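PDB 5FHK: LysR family transcriptional regulator from Vibrio vulnificus, which probably acts as a sequence-specific DNA-binding transcription factor of the LysR family, a virulence gene regulator represented here by its regulatory domain. Local coordinates for residues H102-L115 / A142-D154. Sequence-based numbering, arbitrary orientation.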
ATOM      1  N   HIS A 102       3.394  23.451 -13.688  1.00 38.89           N
ATOM      2  CA  HIS A 102       2.672  23.110 -12.475  1.00 31.83           C
ATOM      3  C   HIS A 102       3.473  22.088 -11.676  1.00 28.34           C
ATOM      4  O   HIS A 102       4.292  21.344 -12.229  1.00 23.54           O
ATOM      5  CB  HIS A 102       1.285  22.539 -12.793  1.00 29.10           C
ATOM      6  CG  HIS A 102       0.231  23.582 -12.982  1.00 31.76           C
ATOM      7  ND1 HIS A 102      -0.568  24.026 -11.950  1.00 31.03           N
ATOM      8  CD2 HIS A 102      -0.155  24.274 -14.080  1.00 31.89           C
ATOM      9  CE1 HIS A 102      -1.391  24.956 -12.401  1.00 31.82           C
ATOM     10  NE2 HIS A 102      -1.165  25.120 -13.691  1.00 32.44           N
ATOM     11  N   PHE A 103       3.218  22.060 -10.364  1.00 22.68           N
ATOM     12  CA  PHE A 103       3.778  21.037  -9.491  1.00 22.54           C
ATOM     13  C   PHE A 103       3.084  19.708  -9.769  1.00 22.48           C
ATOM     14  O   PHE A 103       1.860  19.608  -9.631  1.00 20.61           O
ATOM     15  CB  PHE A 103       3.593  21.407  -8.015  1.00 26.69           C
ATOM     16  CG  PHE A 103       4.307  22.672  -7.575  1.00 29.43           C
ATOM     17  CD1 PHE A 103       5.665  22.662  -7.282  1.00 31.05           C
ATOM     18  CD2 PHE A 103       3.608  23.864  -7.431  1.00 28.21           C
ATOM     19  CE1 PHE A 103       6.321  23.845  -6.866  1.00 28.14           C
ATOM     20  CE2 PHE A 103       4.243  25.025  -7.013  1.00 27.17           C
ATOM     21  CZ  PHE A 103       5.598  25.010  -6.727  1.00 27.49           C
ATOM     22  N   LEU A 104       3.856  18.687 -10.121  1.00 22.02           N
ATOM     23  CA  LEU A 104       3.309  17.381 -10.466  1.00 22.75           C
ATOM     24  C   LEU A 104       3.691  16.356  -9.412  1.00 22.45           C
ATOM     25  O   LEU A 104       4.757  16.440  -8.801  1.00 23.23           O
ATOM     26  CB  LEU A 104       3.790  16.922 -11.845  1.00 20.68           C
ATOM     27  CG  LEU A 104       3.449  17.903 -12.967  1.00 28.76           C
ATOM     28  CD1 LEU A 104       3.840  17.337 -14.324  1.00 27.76           C
ATOM     29  CD2 LEU A 104       1.975  18.261 -12.908  1.00 26.26           C
ATOM     30  N   LEU A 105       2.781  15.410  -9.175  1.00 22.57           N
ATOM     31  CA  LEU A 105       3.001  14.316  -8.241  1.00 24.07           C
ATOM     32  C   LEU A 105       2.777  13.016  -8.989  1.00 25.08           C
ATOM     33  O   LEU A 105       1.705  12.807  -9.570  1.00 21.87           O
ATOM     34  CB  LEU A 105       2.071  14.419  -7.033  1.00 17.84           C
ATOM     35  CG  LEU A 105       1.876  15.842  -6.514  1.00 24.60           C
ATOM     36  CD1 LEU A 105       0.652  15.974  -5.563  1.00 17.45           C
ATOM     37  CD2 LEU A 105       3.153  16.321  -5.842  1.00 24.02           C
ATOM     38  N   LYS A 106       3.792  12.150  -8.996  1.00 23.34           N
ATOM     39  CA  LYS A 106       3.792  10.997  -9.887  1.00 23.80           C
ATOM     40  C   LYS A 106       4.076   9.714  -9.109  1.00 26.50           C
ATOM     41  O   LYS A 106       5.038   9.653  -8.339  1.00 25.66           O
ATOM     42  CB  LYS A 106       4.823  11.200 -11.003  1.00 26.52           C
ATOM     43  CG  LYS A 106       4.416  12.261 -12.035  1.00 27.33           C
ATOM     44  CD  LYS A 106       5.413  12.401 -13.158  1.00 28.99           C
ATOM     45  CE  LYS A 106       4.803  13.179 -14.332  1.00 28.01           C
ATOM     46  NZ  LYS A 106       5.726  13.262 -15.493  1.00 28.52           N
ATOM     47  N   GLY A 107       3.240   8.702  -9.308  1.00 29.40           N
ATOM     48  CA  GLY A 107       3.443   7.411  -8.675  1.00 31.27           C
ATOM     49  C   GLY A 107       3.408   6.288  -9.687  1.00 35.48           C
ATOM     50  O   GLY A 107       2.598   6.304 -10.617  1.00 37.29           O
ATOM     51  N   HIS A 108       4.301   5.304  -9.494  1.00 36.08           N
ATOM     52  CA  HIS A 108       4.336   4.124 -10.354  1.00 37.83           C
ATOM     53  C   HIS A 108       2.990   3.409 -10.306  1.00 32.06           C
ATOM     54  O   HIS A 108       2.360   3.350  -9.241  1.00 31.70           O
ATOM     55  CB  HIS A 108       5.428   3.145  -9.907  1.00 47.20           C
ATOM     56  CG  HIS A 108       6.810   3.492 -10.372  1.00 56.89           C
ATOM     57  ND1 HIS A 108       7.807   3.889  -9.505  1.00 59.46           N
ATOM     58  CD2 HIS A 108       7.377   3.449 -11.604  1.00 59.54           C
ATOM     59  CE1 HIS A 108       8.923   4.100 -10.184  1.00 60.39           C
ATOM     60  NE2 HIS A 108       8.688   3.842 -11.459  1.00 60.38           N
ATOM     61  N   PRO A 109       2.534   2.811 -11.423  1.00 27.67           N
ATOM     62  CA  PRO A 109       3.170   2.713 -12.743  1.00 27.92           C
ATOM     63  C   PRO A 109       2.757   3.853 -13.677  1.00 28.88           C
ATOM     64  O   PRO A 109       2.681   3.659 -14.892  1.00 29.72           O
ATOM     65  CB  PRO A 109       2.637   1.377 -13.268  1.00 27.90           C
ATOM     66  CG  PRO A 109       1.201   1.358 -12.760  1.00 26.53           C
ATOM     67  CD  PRO A 109       1.237   2.105 -11.405  1.00 28.58           C
ATOM     68  N   LEU A 110       2.454   5.014 -13.091  1.00 28.49           N
ATOM     69  CA  LEU A 110       2.050   6.220 -13.799  1.00 28.66           C
ATOM     70  C   LEU A 110       3.091   7.322 -13.623  1.00 31.26           C
ATOM     71  O   LEU A 110       2.763   8.479 -13.330  1.00 32.21           O
ATOM     72  CB  LEU A 110       0.678   6.692 -13.319  1.00 28.82           C
ATOM     73  CG  LEU A 110      -0.479   5.685 -13.344  1.00 28.53           C
ATOM     74  CD1 LEU A 110      -1.780   6.364 -12.903  1.00 26.66           C
ATOM     75  CD2 LEU A 110      -0.645   5.053 -14.747  1.00 29.92           C
ATOM     76  N   LEU A 111       4.372   6.961 -13.749  1.00 32.89           N
ATOM     77  CA  LEU A 111       5.417   7.974 -13.850  1.00 34.75           C
ATOM     78  C   LEU A 111       5.399   8.665 -15.205  1.00 35.40           C
ATOM     79  O   LEU A 111       5.914   9.784 -15.330  1.00 37.15           O
ATOM     80  CB  LEU A 111       6.795   7.358 -13.613  1.00 37.99           C
ATOM     81  CG  LEU A 111       7.182   6.998 -12.173  1.00 37.09           C
ATOM     82  CD1 LEU A 111       8.719   7.075 -11.986  1.00 35.10           C
ATOM     83  CD2 LEU A 111       6.452   7.880 -11.170  1.00 34.92           C
ATOM     84  N   LYS A 112       4.821   8.019 -16.211  1.00 33.96           N
ATOM     85  CA  LYS A 112       4.648   8.581 -17.544  1.00 34.36           C
ATOM     86  C   LYS A 112       3.167   8.879 -17.735  1.00 31.30           C
ATOM     87  O   LYS A 112       2.322   8.006 -17.505  1.00 29.15           O
ATOM     88  CB  LYS A 112       5.158   7.606 -18.608  1.00 38.03           C
ATOM     89  CG  LYS A 112       5.137   8.118 -20.058  1.00 40.72           C
ATOM     90  CD  LYS A 112       5.659   7.030 -20.992  1.00 44.19           C
ATOM     91  CE  LYS A 112       4.623   6.645 -22.035  1.00 47.94           C
ATOM     92  NZ  LYS A 112       3.371   6.136 -21.368  1.00 50.00           N
ATOM     93  N   TRP A 113       2.849  10.113 -18.101  1.00 29.33           N
ATOM     94  CA  TRP A 113       1.460  10.528 -18.269  1.00 30.58           C
ATOM     95  C   TRP A 113       1.191  10.626 -19.766  1.00 33.00           C
ATOM     96  O   TRP A 113       1.683  11.543 -20.428  1.00 33.95           O
ATOM     97  CB  TRP A 113       1.173  11.868 -17.590  1.00 26.31           C
ATOM     98  CG  TRP A 113       1.265  11.903 -16.111  1.00 25.56           C
ATOM     99  CD1 TRP A 113       1.654  10.889 -15.267  1.00 25.97           C
ATOM    100  CD2 TRP A 113       0.967  13.025 -15.277  1.00 26.31           C
ATOM    101  NE1 TRP A 113       1.615  11.320 -13.969  1.00 26.29           N
ATOM    102  CE2 TRP A 113       1.181  12.623 -13.945  1.00 26.10           C
ATOM    103  CE3 TRP A 113       0.516  14.333 -15.531  1.00 25.71           C
ATOM    104  CZ2 TRP A 113       0.971  13.481 -12.865  1.00 27.07           C
ATOM    105  CZ3 TRP A 113       0.315  15.191 -14.450  1.00 26.56           C
ATOM    106  CH2 TRP A 113       0.555  14.763 -13.137  1.00 27.12           C
ATOM    107  N   THR A 114       0.413   9.688 -20.289  1.00 34.06           N
ATOM    108  CA  THR A 114       0.005   9.674 -21.693  1.00 33.83           C
ATOM    109  C   THR A 114      -1.458  10.081 -21.752  1.00 34.84           C
ATOM    110  O   THR A 114      -2.340   9.294 -21.401  1.00 37.59           O
ATOM    111  CB  THR A 114       0.220   8.297 -22.299  1.00 32.70           C
ATOM    112  OG1 THR A 114       1.561   7.881 -22.020  1.00 29.10           O
ATOM    113  CG2 THR A 114      -0.029   8.333 -23.808  1.00 37.13           C
ATOM    114  N   LEU A 115      -1.714  11.305 -22.206  1.00 32.23           N
ATOM    115  CA  LEU A 115      -3.020  11.932 -22.091  1.00 29.92           C
ATOM    116  C   LEU A 115      -3.630  12.174 -23.459  1.00 32.35           C
ATOM    117  O   LEU A 115      -2.998  12.796 -24.321  1.00 38.06           O
ATOM    118  CB  LEU A 115      -2.905  13.254 -21.332  1.00 26.89           C
ATOM    119  CG  LEU A 115      -2.409  13.031 -19.903  1.00 24.35           C
ATOM    120  CD1 LEU A 115      -2.353  14.347 -19.176  1.00 24.37           C
ATOM    121  CD2 LEU A 115      -3.338  12.065 -19.151  1.00 20.24           C
ATOM    122  N   ALA A 142      -0.273  13.354  -0.815  1.00 23.23           N
ATOM    123  CA  ALA A 142       0.365  14.646  -1.051  1.00 22.79           C
ATOM    124  C   ALA A 142      -0.530  15.566  -1.872  1.00 21.92           C
ATOM    125  O   ALA A 142      -0.532  16.790  -1.658  1.00 21.93           O
ATOM    126  CB  ALA A 142       1.718  14.450  -1.745  1.00 24.45           C
ATOM    127  N   CYS A 143      -1.281  14.986  -2.817  1.00 18.04           N
ATOM    128  CA  CYS A 143      -2.277  15.720  -3.584  1.00 17.60           C
ATOM    129  C   CYS A 143      -3.339  16.323  -2.667  1.00 20.37           C
ATOM    130  O   CYS A 143      -3.673  17.510  -2.783  1.00 20.31           O
ATOM    131  CB  CYS A 143      -2.921  14.770  -4.593  1.00 19.60           C
ATOM    132  SG  CYS A 143      -4.007  15.511  -5.820  1.00 22.69           S
ATOM    133  N   SER A 144      -3.884  15.509  -1.750  1.00 19.46           N
ATOM    134  CA  SER A 144      -4.877  16.003  -0.796  1.00 22.39           C
ATOM    135  C   SER A 144      -4.339  17.166   0.029  1.00 24.12           C
ATOM    136  O   SER A 144      -5.092  18.082   0.389  1.00 27.01           O
ATOM    137  CB  SER A 144      -5.313  14.872   0.130  1.00 25.06           C
ATOM    138  OG  SER A 144      -6.286  14.058  -0.486  1.00 27.18           O
ATOM    139  N   GLU A 145      -3.043  17.170   0.307  1.00 20.60           N
ATOM    140  CA  GLU A 145      -2.438  18.266   1.038  1.00 25.26           C
ATOM    141  C   GLU A 145      -2.123  19.463   0.148  1.00 24.70           C
ATOM    142  O   GLU A 145      -1.510  20.424   0.616  1.00 26.68           O
ATOM    143  CB  GLU A 145      -1.185  17.772   1.767  1.00 34.28           C
ATOM    144  CG  GLU A 145      -1.499  17.172   3.147  1.00 43.35           C
ATOM    145  CD  GLU A 145      -0.956  18.009   4.312  1.00 50.54           C
ATOM    146  OE1 GLU A 145      -0.768  17.448   5.416  1.00 53.27           O
ATOM    147  OE2 GLU A 145      -0.713  19.224   4.125  1.00 52.91           O
ATOM    148  N   GLY A 146      -2.541  19.443  -1.113  1.00 23.64           N
ATOM    149  CA  GLY A 146      -2.445  20.630  -1.933  1.00 21.99           C
ATOM    150  C   GLY A 146      -1.075  20.926  -2.482  1.00 24.26           C
ATOM    151  O   GLY A 146      -0.776  22.088  -2.780  1.00 26.56           O
ATOM    152  N   LEU A 147      -0.243  19.903  -2.666  1.00 22.50           N
ATOM    153  CA  LEU A 147       1.096  20.055  -3.202  1.00 24.11           C
ATOM    154  C   LEU A 147       1.158  19.924  -4.718  1.00 23.88           C
ATOM    155  O   LEU A 147       2.236  20.110  -5.289  1.00 19.89           O
ATOM    156  CB  LEU A 147       2.037  19.037  -2.553  1.00 25.56           C
ATOM    157  CG  LEU A 147       2.287  19.170  -1.041  1.00 27.66           C
ATOM    158  CD1 LEU A 147       3.014  17.930  -0.503  1.00 26.72           C
ATOM    159  CD2 LEU A 147       3.082  20.450  -0.697  1.00 20.75           C
ATOM    160  N   GLY A 148       0.055  19.636  -5.398  1.00 21.51           N
ATOM    161  CA  GLY A 148       0.110  19.711  -6.850  1.00 20.93           C
ATOM    162  C   GLY A 148      -0.852  18.744  -7.523  1.00 21.76           C
ATOM    163  O   GLY A 148      -1.761  18.200  -6.893  1.00 22.99           O
ATOM    164  N   ILE A 149      -0.607  18.557  -8.827  1.00 19.20           N
ATOM    165  CA  ILE A 149      -1.433  17.765  -9.738  1.00 19.94           C
ATOM    166  C   ILE A 149      -0.862  16.358  -9.842  1.00 21.54           C
ATOM    167  O   ILE A 149       0.358  16.181  -9.973  1.00 24.75           O
ATOM    168  CB  ILE A 149      -1.471  18.421 -11.132  1.00 22.00           C
ATOM    169  CG1 ILE A 149      -2.180  19.783 -11.103  1.00 18.98           C
ATOM    170  CG2 ILE A 149      -2.070  17.463 -12.188  1.00 18.29           C
ATOM    171  CD1 ILE A 149      -1.791  20.625 -12.238  1.00 20.01           C
ATOM    172  N   THR A 150      -1.733  15.354  -9.804  1.00 20.49           N
ATOM    173  CA  THR A 150      -1.332  13.972 -10.024  1.00 24.26           C
ATOM    174  C   THR A 150      -2.261  13.302 -11.025  1.00 23.13           C
ATOM    175  O   THR A 150      -3.340  13.795 -11.352  1.00 25.63           O
ATOM    176  CB  THR A 150      -1.348  13.151  -8.730  1.00 27.99           C
ATOM    177  OG1 THR A 150      -0.987  11.807  -9.052  1.00 32.72           O
ATOM    178  CG2 THR A 150      -2.759  13.155  -8.127  1.00 25.89           C
ATOM    179  N   LEU A 151      -1.822  12.150 -11.505  1.00 23.66           N
ATOM    180  CA  LEU A 151      -2.644  11.288 -12.338  1.00 20.69           C
ATOM    181  C   LEU A 151      -2.915  10.015 -11.551  1.00 16.76           C
ATOM    182  O   LEU A 151      -1.989   9.392 -11.025  1.00 16.95           O
ATOM    183  CB  LEU A 151      -1.959  10.965 -13.655  1.00 22.14           C
ATOM    184  CG  LEU A 151      -2.791  10.009 -14.511  1.00 24.05           C
ATOM    185  CD1 LEU A 151      -3.889  10.797 -15.151  1.00 22.35           C
ATOM    186  CD2 LEU A 151      -1.927   9.365 -15.604  1.00 26.19           C
ATOM    187  N   MET A 152      -4.182   9.636 -11.472  1.00 17.88           N
ATOM    188  CA  MET A 152      -4.561   8.662 -10.476  1.00 19.05           C
ATOM    189  C   MET A 152      -5.677   7.792 -11.034  1.00 23.09           C
ATOM    190  O   MET A 152      -6.574   8.314 -11.724  1.00 24.81           O
ATOM    191  CB  MET A 152      -5.014   9.385  -9.205  1.00 19.08           C
ATOM    192  CG  MET A 152      -5.301   8.530  -8.008  1.00 22.96           C
ATOM    193  SD  MET A 152      -3.824   8.003  -7.144  1.00 26.97           S
ATOM    194  CE  MET A 152      -2.961   9.548  -6.929  1.00 22.29           C
ATOM    195  N   PRO A 153      -5.653   6.482 -10.774  1.00 22.62           N
ATOM    196  CA  PRO A 153      -6.765   5.627 -11.214  1.00 23.79           C
ATOM    197  C   PRO A 153      -8.063   6.053 -10.548  1.00 26.01           C
ATOM    198  O   PRO A 153      -8.140   6.137  -9.317  1.00 29.26           O
ATOM    199  CB  PRO A 153      -6.341   4.218 -10.766  1.00 21.39           C
ATOM    200  CG  PRO A 153      -4.880   4.307 -10.442  1.00 23.87           C
ATOM    201  CD  PRO A 153      -4.675   5.736  -9.969  1.00 23.96           C
ATOM    202  N   ASP A 154      -9.099   6.277 -11.369  1.00 25.19           N
ATOM    203  CA  ASP A 154     -10.343   6.886 -10.883  1.00 27.68           C
ATOM    204  C   ASP A 154     -10.960   6.116  -9.719  1.00 24.71           C
ATOM    205  O   ASP A 154     -11.487   6.731  -8.782  1.00 24.55           O
ATOM    206  CB  ASP A 154     -11.367   7.023 -12.019  1.00 31.76           C
ATOM    207  CG  ASP A 154     -11.680   5.696 -12.710  1.00 35.71           C
ATOM    208  OD1 ASP A 154     -11.133   4.642 -12.302  1.00 34.70           O
ATOM    209  OD2 ASP A 154     -12.479   5.718 -13.677  1.00 38.03           O
TER
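Leu151 and Trp113 make the tight end of this contact: Leu151 CB lies over the indole, 3.7 Å from the centroid of the five-membered ring and 16° off its normal, a CH-pi contact. With CG anti to the backbone N (chi1 178°), Leu151 runs on past the indole, and Leu151 CD2 reaches Leu110 CD1 at 4.0 Å. The far face of the indole carries Lys106 CE, so the ring is sandwiched; Lys106 NZ hydrogen-bonds to Asn125 OD1 and Asp127 O. Ile149 O sits in plane at the indole edge, 3.5 Å from Trp113 CH2. That same oxygen accepts a hydrogen bond from Leu105 N at 2.7 Å, while Ile149 N gives a nearly straight bond to Phe103 O (2.8 Å, 168°). These bonds join 104-107 and 149-153 as parallel neighbours in the mixed sheet of the LysR regulatory domain, a periplasmic-binding-protein-like fold; helix 136-144 leads into the second strand through a Schellman motif with Gly146 at C-prime. One residue on, the next bond is made by a side chain: Thr150 OG1 donates a hydrogen bond to Leu105 O from above the carbonyl plane. On the Thr150 face of the sheet, Leu105 pushes CD1 against the helix end, 3.5 Å from Cys143 N, with Val139 beside it. Packing thins toward His102 and Phe103, both partly exposed. Within 142-154, His102 meets Ile149 CD1, obliquely, and His102 ND1 is hydrogen-bonded to Tyr86 OH. Phe103 approaches through CB, 3.3 Å from Leu147 O; its ring swings away from 142-154 to a cation-pi contact with Arg130, and Arg130 NH1 also hydrogen-bonds to Leu147 O.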